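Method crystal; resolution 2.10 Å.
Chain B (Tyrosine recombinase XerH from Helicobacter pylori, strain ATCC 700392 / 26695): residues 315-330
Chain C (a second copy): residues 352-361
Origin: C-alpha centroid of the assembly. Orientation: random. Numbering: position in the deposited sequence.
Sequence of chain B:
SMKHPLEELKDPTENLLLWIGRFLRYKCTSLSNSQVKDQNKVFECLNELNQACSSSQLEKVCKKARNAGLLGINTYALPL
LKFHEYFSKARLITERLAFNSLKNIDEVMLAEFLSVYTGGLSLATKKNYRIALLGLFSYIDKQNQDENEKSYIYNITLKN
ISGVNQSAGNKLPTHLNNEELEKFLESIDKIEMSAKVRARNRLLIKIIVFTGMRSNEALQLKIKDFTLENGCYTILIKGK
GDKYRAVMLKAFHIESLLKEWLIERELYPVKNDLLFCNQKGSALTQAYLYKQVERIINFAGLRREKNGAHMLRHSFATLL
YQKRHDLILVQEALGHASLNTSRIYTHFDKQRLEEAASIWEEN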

ATOM      1  N   SER B 315      25.630  19.164  -8.255  1.00 27.22           N
ATOM      2  CA  SER B 315      25.727  20.435  -8.966  1.00 28.75           C
ATOM      3  C   SER B 315      24.464  20.726  -9.771  1.00 28.86           C
ATOM      4  O   SER B 315      24.032  21.875  -9.865  1.00 30.31           O
ATOM      5  CB  SER B 315      26.951  20.440  -9.885  1.00 29.15           C
ATOM      6  OG  SER B 315      28.146  20.271  -9.143  1.00 28.96           O
ATOM      7  N   PHE B 316      23.874  19.683 -10.348  1.00 26.26           N
ATOM      8  CA  PHE B 316      22.642  19.830 -11.117  1.00 28.45           C
ATOM      9  C   PHE B 316      21.475  20.223 -10.215  1.00 28.76           C
ATOM     10  O   PHE B 316      20.692  21.114 -10.550  1.00 30.55           O
ATOM     11  CB  PHE B 316      22.313  18.535 -11.867  1.00 27.88           C
ATOM     12  CG  PHE B 316      20.964  18.546 -12.536  1.00 29.02           C
ATOM     13  CD1 PHE B 316      20.787  19.168 -13.761  1.00 31.93           C
ATOM     14  CD2 PHE B 316      19.875  17.930 -11.940  1.00 28.75           C
ATOM     15  CE1 PHE B 316      19.548  19.179 -14.376  1.00 32.80           C
ATOM     16  CE2 PHE B 316      18.635  17.937 -12.550  1.00 28.49           C
ATOM     17  CZ  PHE B 316      18.471  18.563 -13.770  1.00 31.10           C
ATOM     18  N   ALA B 317      21.362  19.549  -9.074  1.00 26.92           N
ATOM     19  CA  ALA B 317      20.280  19.813  -8.131  1.00 27.86           C
ATOM     20  C   ALA B 317      20.360  21.232  -7.576  1.00 30.16           C
ATOM     21  O   ALA B 317      19.341  21.905  -7.421  1.00 31.65           O
ATOM     22  CB  ALA B 317      20.304  18.799  -6.997  1.00 26.42           C
ATOM     23  N   THR B 318      21.577  21.682  -7.287  1.00 30.10           N
ATOM     24  CA  THR B 318      21.792  23.016  -6.738  1.00 30.86           C
ATOM     25  C   THR B 318      21.386  24.094  -7.737  1.00 33.93           C
ATOM     26  O   THR B 318      20.732  25.076  -7.380  1.00 35.72           O
ATOM     27  CB  THR B 318      23.262  23.228  -6.333  1.00 29.94           C
ATOM     28  OG1 THR B 318      23.656  22.210  -5.405  1.00 28.50           O
ATOM     29  CG2 THR B 318      23.449  24.595  -5.691  1.00 31.06           C
ATOM     30  N   LEU B 319      21.772  23.899  -8.993  1.00 35.09           N
ATOM     31  CA  LEU B 319      21.445  24.839 -10.056  1.00 35.96           C
ATOM     32  C   LEU B 319      19.947  24.848 -10.347  1.00 35.20           C
ATOM     33  O   LEU B 319      19.376  25.887 -10.679  1.00 36.33           O
ATOM     34  CB  LEU B 319      22.223  24.495 -11.329  1.00 31.87           C
ATOM     35  CG  LEU B 319      22.016  25.437 -12.516  1.00 34.42           C
ATOM     36  CD1 LEU B 319      22.520  26.830 -12.179  1.00 38.56           C
ATOM     37  CD2 LEU B 319      22.701  24.899 -13.762  1.00 34.72           C
ATOM     38  N   LEU B 320      19.318  23.685 -10.215  1.00 32.65           N
ATOM     39  CA  LEU B 320      17.897  23.545 -10.516  1.00 32.44           C
ATOM     40  C   LEU B 320      17.031  24.335  -9.538  1.00 33.90           C
ATOM     41  O   LEU B 320      16.058  24.972  -9.941  1.00 34.85           O
ATOM     42  CB  LEU B 320      17.491  22.071 -10.504  1.00 29.48           C
ATOM     43  CG  LEU B 320      16.025  21.788 -10.838  1.00 29.56           C
ATOM     44  CD1 LEU B 320      15.631  22.467 -12.142  1.00 31.40           C
ATOM     45  CD2 LEU B 320      15.769  20.290 -10.912  1.00 27.79           C
ATOM     46  N   TYR B 321      17.383  24.291  -8.258  1.00 34.47           N
ATOM     47  CA  TYR B 321      16.638  25.041  -7.253  1.00 36.15           C
ATOM     48  C   TYR B 321      16.989  26.521  -7.311  1.00 37.31           C
ATOM     49  O   TYR B 321      16.178  27.375  -6.954  1.00 38.29           O
ATOM     50  CB  TYR B 321      16.906  24.498  -5.847  1.00 35.90           C
ATOM     51  CG  TYR B 321      16.050  25.153  -4.786  1.00 38.37           C
ATOM     52  CD1 TYR B 321      14.746  24.731  -4.562  1.00 38.88           C
ATOM     53  CD2 TYR B 321      16.541  26.199  -4.012  1.00 40.18           C
ATOM     54  CE1 TYR B 321      13.955  25.325  -3.597  1.00 40.10           C
ATOM     55  CE2 TYR B 321      15.757  26.802  -3.044  1.00 41.48           C
ATOM     56  CZ  TYR B 321      14.464  26.360  -2.842  1.00 42.04           C
ATOM     57  OH  TYR B 321      13.677  26.954  -1.880  1.00 43.34           O
ATOM     58  N   GLN B 322      18.203  26.820  -7.758  1.00 39.22           N
ATOM     59  CA  GLN B 322      18.661  28.199  -7.852  1.00 43.95           C
ATOM     60  C   GLN B 322      17.877  28.979  -8.902  1.00 46.07           C
ATOM     61  O   GLN B 322      17.537  30.145  -8.698  1.00 48.06           O
ATOM     62  CB  GLN B 322      20.155  28.244  -8.184  1.00 46.90           C
ATOM     63  CG  GLN B 322      20.690  29.646  -8.428  1.00 52.87           C
ATOM     64  CD  GLN B 322      22.062  29.643  -9.066  1.00 56.97           C
ATOM     65  OE1 GLN B 322      22.639  28.586  -9.322  1.00 57.54           O
ATOM     66  NE2 GLN B 322      22.594  30.830  -9.332  1.00 60.68           N
ATOM     67  N   LYS B 323      17.586  28.325 -10.021  1.00 46.13           N
ATOM     68  CA  LYS B 323      16.987  29.003 -11.165  1.00 48.68           C
ATOM     69  C   LYS B 323      15.470  28.857 -11.251  1.00 48.77           C
ATOM     70  O   LYS B 323      14.825  29.545 -12.041  1.00 49.84           O
ATOM     71  CB  LYS B 323      17.620  28.493 -12.461  1.00 49.55           C
ATOM     72  CG  LYS B 323      18.945  29.154 -12.799  1.00 52.93           C
ATOM     73  CD  LYS B 323      19.464  28.690 -14.148  1.00 54.99           C
ATOM     74  CE  LYS B 323      20.565  29.605 -14.658  1.00 59.77           C
ATOM     75  NZ  LYS B 323      21.699  29.703 -13.699  1.00 60.16           N
ATOM     76  N   ARG B 324      14.897  27.970 -10.445  1.00 46.90           N
ATOM     77  CA  ARG B 324      13.461  27.722 -10.525  1.00 48.18           C
ATOM     78  C   ARG B 324      12.758  27.839  -9.174  1.00 49.32           C
ATOM     79  O   ARG B 324      11.550  28.075  -9.123  1.00 51.07           O
ATOM     80  CB  ARG B 324      13.200  26.343 -11.133  1.00 45.47           C
ATOM     81  CG  ARG B 324      13.514  26.259 -12.621  1.00 46.04           C
ATOM     82  CD  ARG B 324      12.629  27.207 -13.419  1.00 49.18           C
ATOM     83  NE  ARG B 324      12.875  27.118 -14.856  1.00 52.86           N
ATOM     84  CZ  ARG B 324      13.655  27.953 -15.536  1.00 57.11           C
ATOM     85  NH1 ARG B 324      14.267  28.952 -14.915  1.00 58.00           N
ATOM     86  NH2 ARG B 324      13.819  27.793 -16.843  1.00 59.92           N
ATOM     87  N   HIS B 325      13.517  27.670  -8.094  1.00 48.56           N
ATOM     88  CA  HIS B 325      12.989  27.770  -6.733  1.00 49.14           C
ATOM     89  C   HIS B 325      11.805  26.828  -6.525  1.00 47.63           C
ATOM     90  O   HIS B 325      10.856  27.150  -5.810  1.00 47.89           O
ATOM     91  CB  HIS B 325      12.580  29.214  -6.422  1.00 53.99           C
ATOM     92  CG  HIS B 325      12.565  29.538  -4.960  1.00 56.15           C
ATOM     93  ND1 HIS B 325      13.718  29.697  -4.220  1.00 56.45           N
ATOM     94  CD2 HIS B 325      11.537  29.732  -4.099  1.00 57.14           C
ATOM     95  CE1 HIS B 325      13.401  29.976  -2.969  1.00 56.82           C
ATOM     96  NE2 HIS B 325      12.084  30.003  -2.868  1.00 57.14           N
ATOM     97  N   ASP B 326      11.871  25.661  -7.158  1.00 45.93           N
ATOM     98  CA  ASP B 326      10.795  24.682  -7.094  1.00 44.94           C
ATOM     99  C   ASP B 326      11.316  23.375  -6.509  1.00 40.05           C
ATOM    100  O   ASP B 326      12.025  22.624  -7.178  1.00 38.90           O
ATOM    101  CB  ASP B 326      10.201  24.452  -8.488  1.00 48.60           C
ATOM    102  CG  ASP B 326       8.838  23.785  -8.445  1.00 51.28           C
ATOM    103  OD1 ASP B 326       8.567  23.020  -7.496  1.00 50.28           O
ATOM    104  OD2 ASP B 326       8.035  24.025  -9.372  1.00 54.80           O
ATOM    105  N   LEU B 327      10.956  23.108  -5.258  1.00 38.01           N
ATOM    106  CA  LEU B 327      11.476  21.949  -4.544  1.00 35.81           C
ATOM    107  C   LEU B 327      10.911  20.637  -5.085  1.00 34.92           C
ATOM    108  O   LEU B 327      11.623  19.635  -5.165  1.00 33.18           O
ATOM    109  CB  LEU B 327      11.176  22.070  -3.049  1.00 36.46           C
ATOM    110  CG  LEU B 327      11.973  21.136  -2.138  1.00 36.91           C
ATOM    111  CD1 LEU B 327      13.464  21.412  -2.264  1.00 36.32           C
ATOM    112  CD2 LEU B 327      11.516  21.291  -0.700  1.00 38.11           C
ATOM    113  N   ILE B 328       9.632  20.647  -5.448  1.00 36.08           N
ATOM    114  CA  ILE B 328       8.994  19.472  -6.033  1.00 35.78           C
ATOM    115  C   ILE B 328       9.678  19.098  -7.344  1.00 37.76           C
ATOM    116  O   ILE B 328       9.886  17.921  -7.637  1.00 37.69           O
ATOM    117  CB  ILE B 328       7.491  19.707  -6.281  1.00 36.32           C
ATOM    118  CG1 ILE B 328       6.774  19.998  -4.963  1.00 37.25           C
ATOM    119  CG2 ILE B 328       6.860  18.506  -6.973  1.00 36.49           C
ATOM    120  CD1 ILE B 328       5.284  20.208  -5.110  1.00 40.02           C
ATOM    121  N   LEU B 329      10.037  20.119  -8.117  1.00 38.12           N
ATOM    122  CA  LEU B 329      10.722  19.928  -9.390  1.00 38.75           C
ATOM    123  C   LEU B 329      12.070  19.233  -9.197  1.00 35.35           C
ATOM    124  O   LEU B 329      12.463  18.386  -9.999  1.00 34.98           O
ATOM    125  CB  LEU B 329      10.917  21.274 -10.091  1.00 41.28           C
ATOM    126  CG  LEU B 329      11.282  21.247 -11.574  1.00 43.54           C
ATOM    127  CD1 LEU B 329      10.169  20.598 -12.380  1.00 45.82           C
ATOM    128  CD2 LEU B 329      11.559  22.656 -12.076  1.00 44.60           C
ATOM    129  N   VAL B 330      12.772  19.597  -8.129  1.00 32.83           N
ATOM    130  CA  VAL B 330      14.051  18.977  -7.800  1.00 30.96           C
ATOM    131  C   VAL B 330      13.862  17.511  -7.413  1.00 30.65           C
ATOM    132  O   VAL B 330      14.617  16.640  -7.848  1.00 30.67           O
ATOM    133  CB  VAL B 330      14.760  19.726  -6.650  1.00 31.22           C
ATOM    134  CG1 VAL B 330      15.976  18.947  -6.167  1.00 30.10           C
ATOM    135  CG2 VAL B 330      15.154  21.128  -7.096  1.00 31.27           C
TER
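Chain C (352-361) RLEEAASIWE

The chain C segment, residues 352-361, packs across one side of two helices of chain B joined by a short turn and buries 675 Å² between the two stretches. Its backbone forms a weakly bonded helix about residues 354-357, and no regular strand pairing is involved; the contact is made almost entirely by side chains and by carbonyl groups of chain C. The C-terminal part of the segment lies over the first helix of chain B, which enters from earlier in the chain, and its N-terminal part reaches the second helix, which begins at B:Leu327. The segment crosses the first helix obliquely, running more against it than with it; its nearest CA pairs are the CA of B:Leu320 with the CA of C:Ala356, 6.7 Å, and the CA of B:Lys323 with the CA of C:Ile359, 6.5 Å.

The first contact along chain B is B:Phe316, whose ring (chi1 t) places CE1 4.0 Å from C:Ile359 CD1 and CD1 4.0 Å from C:Trp360 CZ2, the indole carbon lying at the edge of the phenyl ring. One turn on, B:Leu319 points toward chain C and sets CD2 over one face of the indole, 4.1 Å from the centroid of the six-membered ring of C:Trp360, in a CH-pi contact. B:Leu320 extends CD1 to within 3.7 Å of C:Ala356 CB and 4.0 Å of C:Ile359 CG2. C:Ile359 thus meets all three of these apolar residues, and it is the residue of either stretch with the largest covered area.

B:Lys323 contributes its aliphatic portion, with CD 3.3 Å from C:Ile359 O, while its amino group is bound elsewhere in the structure. B:Arg324 makes the main polar anchor: NE donates to C:Glu355 O at 2.6 Å and NH2 to C:Ser358 OG at 2.6 Å, both acceptors lying near the guanidinium plane, whereas C:Ile359 CG2 covers one face. A third donor, NH1, is held within chain B by B:Lys323 O at 3.0 Å.

After B:His325, which has positive phi and turns away from helical geometry, B:Asp326 caps the second helix through a weak bond from B:Leu329 N to OD1 (3.3 Å). Its other oxygen, OD2, forms a salt bridge with C:Arg352 NH1 at 2.9 Å. The same guanidinium has B:Ile328 CG2 at its edge, 4.1 Å from NH2. B:Leu329 completes the contact, with CD1 3.5 Å from C:Arg352 O and CD2 3.8 Å from C:Ala356 CB.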

ATOM      1  N   ARG C 352       5.697  19.390 -16.313  1.00 66.99           N
ATOM      2  CA  ARG C 352       6.517  20.583 -16.129  1.00 69.00           C
ATOM      3  C   ARG C 352       8.000  20.254 -16.251  1.00 65.99           C
ATOM      4  O   ARG C 352       8.842  20.894 -15.619  1.00 66.82           O
ATOM      5  CB  ARG C 352       6.234  21.224 -14.770  1.00 72.96           C
ATOM      6  CG  ARG C 352       4.783  21.615 -14.557  1.00 75.87           C
ATOM      7  CD  ARG C 352       4.572  22.264 -13.197  1.00 80.53           C
ATOM      8  NE  ARG C 352       4.927  21.374 -12.095  1.00 82.29           N
ATOM      9  CZ  ARG C 352       6.024  21.499 -11.353  1.00 84.94           C
ATOM     10  NH1 ARG C 352       6.878  22.485 -11.589  1.00 86.69           N
ATOM     11  NH2 ARG C 352       6.265  20.640 -10.372  1.00 85.54           N
ATOM     12  N   LEU C 353       8.315  19.256 -17.069  1.00 63.11           N
ATOM     13  CA  LEU C 353       9.693  18.811 -17.234  1.00 61.34           C
ATOM     14  C   LEU C 353      10.492  19.768 -18.118  1.00 60.69           C
ATOM     15  O   LEU C 353      11.723  19.778 -18.077  1.00 59.23           O
ATOM     16  CB  LEU C 353       9.728  17.397 -17.814  1.00 59.89           C
ATOM     17  N   GLU C 354       9.791  20.568 -18.918  1.00 60.31           N
ATOM     18  CA  GLU C 354      10.445  21.580 -19.743  1.00 60.72           C
ATOM     19  C   GLU C 354      10.978  22.718 -18.880  1.00 60.14           C
ATOM     20  O   GLU C 354      11.949  23.385 -19.241  1.00 61.10           O
ATOM     21  CB  GLU C 354       9.484  22.137 -20.796  1.00 62.45           C
ATOM     22  CG  GLU C 354       9.148  21.177 -21.927  1.00 63.21           C
ATOM     23  CD  GLU C 354       7.947  20.301 -21.619  1.00 65.53           C
ATOM     24  OE1 GLU C 354       7.359  19.746 -22.572  1.00 66.30           O
ATOM     25  OE2 GLU C 354       7.590  20.171 -20.429  1.00 67.71           O
ATOM     26  N   GLU C 355      10.335  22.929 -17.736  1.00 60.03           N
ATOM     27  CA  GLU C 355      10.718  23.998 -16.819  1.00 62.04           C
ATOM     28  C   GLU C 355      12.072  23.726 -16.172  1.00 61.40           C
ATOM     29  O   GLU C 355      12.743  24.648 -15.710  1.00 63.40           O
ATOM     30  CB  GLU C 355       9.647  24.181 -15.740  1.00 63.57           C
ATOM     31  N   ALA C 356      12.468  22.459 -16.142  1.00 58.08           N
ATOM     32  CA  ALA C 356      13.739  22.071 -15.541  1.00 57.23           C
ATOM     33  C   ALA C 356      14.831  21.921 -16.596  1.00 55.12           C
ATOM     34  O   ALA C 356      16.020  21.958 -16.279  1.00 54.49           O
ATOM     35  CB  ALA C 356      13.578  20.776 -14.759  1.00 55.59           C
ATOM     36  N   ALA C 357      14.420  21.754 -17.849  1.00 53.34           N
ATOM     37  CA  ALA C 357      15.359  21.534 -18.943  1.00 51.05           C
ATOM     38  C   ALA C 357      15.878  22.848 -19.522  1.00 52.40           C
ATOM     39  O   ALA C 357      16.889  22.870 -20.223  1.00 52.37           O
ATOM     40  CB  ALA C 357      14.706  20.701 -20.035  1.00 48.00           C
ATOM     41  N   SER C 358      15.184  23.940 -19.220  1.00 53.72           N
ATOM     42  CA  SER C 358      15.522  25.241 -19.786  1.00 55.43           C
ATOM     43  C   SER C 358      16.445  26.051 -18.879  1.00 55.56           C
ATOM     44  O   SER C 358      16.626  27.251 -19.081  1.00 57.64           O
ATOM     45  CB  SER C 358      14.247  26.038 -20.071  1.00 57.44           C
ATOM     46  OG  SER C 358      13.477  26.202 -18.892  1.00 58.33           O
ATOM     47  N   ILE C 359      17.030  25.392 -17.884  1.00 54.84           N
ATOM     48  CA  ILE C 359      17.900  26.072 -16.930  1.00 57.39           C
ATOM     49  C   ILE C 359      19.294  26.316 -17.502  1.00 60.38           C
ATOM     50  O   ILE C 359      20.088  27.056 -16.925  1.00 62.69           O
ATOM     51  CB  ILE C 359      18.035  25.274 -15.617  1.00 55.92           C
ATOM     52  CG1 ILE C 359      18.703  23.920 -15.876  1.00 51.44           C
ATOM     53  CG2 ILE C 359      16.674  25.090 -14.961  1.00 56.59           C
ATOM     54  CD1 ILE C 359      18.930  23.103 -14.624  1.00 50.27           C
ATOM     55  N   TRP C 360      19.586  25.691 -18.638  1.00 60.42           N
ATOM     56  CA  TRP C 360      20.897  25.828 -19.264  1.00 63.23           C
ATOM     57  C   TRP C 360      20.913  26.953 -20.293  1.00 69.41           C
ATOM     58  O   TRP C 360      21.907  27.153 -20.994  1.00 70.57           O
ATOM     59  CB  TRP C 360      21.313  24.511 -19.921  1.00 58.48           C
ATOM     60  CG  TRP C 360      21.394  23.363 -18.963  1.00 54.84           C
ATOM     61  CD1 TRP C 360      20.481  22.363 -18.801  1.00 53.38           C
ATOM     62  CD2 TRP C 360      22.447  23.099 -18.028  1.00 54.71           C
ATOM     63  NE1 TRP C 360      20.901  21.491 -17.826  1.00 52.37           N
ATOM     64  CE2 TRP C 360      22.105  21.921 -17.335  1.00 53.22           C
ATOM     65  CE3 TRP C 360      23.645  23.746 -17.708  1.00 56.47           C
ATOM     66  CZ2 TRP C 360      22.918  21.376 -16.342  1.00 53.27           C
ATOM     67  CZ3 TRP C 360      24.450  23.203 -16.724  1.00 56.86           C
ATOM     68  CH2 TRP C 360      24.083  22.030 -16.053  1.00 55.26           C
ATOM     69  N   GLU C 361      19.811  27.691 -20.377  1.00 73.54           N
ATOM     70  CA  GLU C 361      19.661  28.739 -21.378  1.00 76.91           C
ATOM     71  C   GLU C 361      19.367  30.092 -20.738  1.00 80.10           C
ATOM     72  O   GLU C 361      18.633  30.179 -19.753  1.00 80.53           O
ATOM     73  CB  GLU C 361      18.551  28.368 -22.363  1.00 77.32           C
ATOM     74  CG  GLU C 361      18.695  26.969 -22.944  1.00 75.43           C
ATOM     75  CD  GLU C 361      17.437  26.494 -23.642  1.00 75.60           C
ATOM     76  OE1 GLU C 361      16.681  27.345 -24.154  1.00 77.80           O
ATOM     77  OE2 GLU C 361      17.201  25.267 -23.671  1.00 73.04           O
TER
HETATM   78  O   HOH W   1      16.500  30.344 -17.126  1.00 59.79           O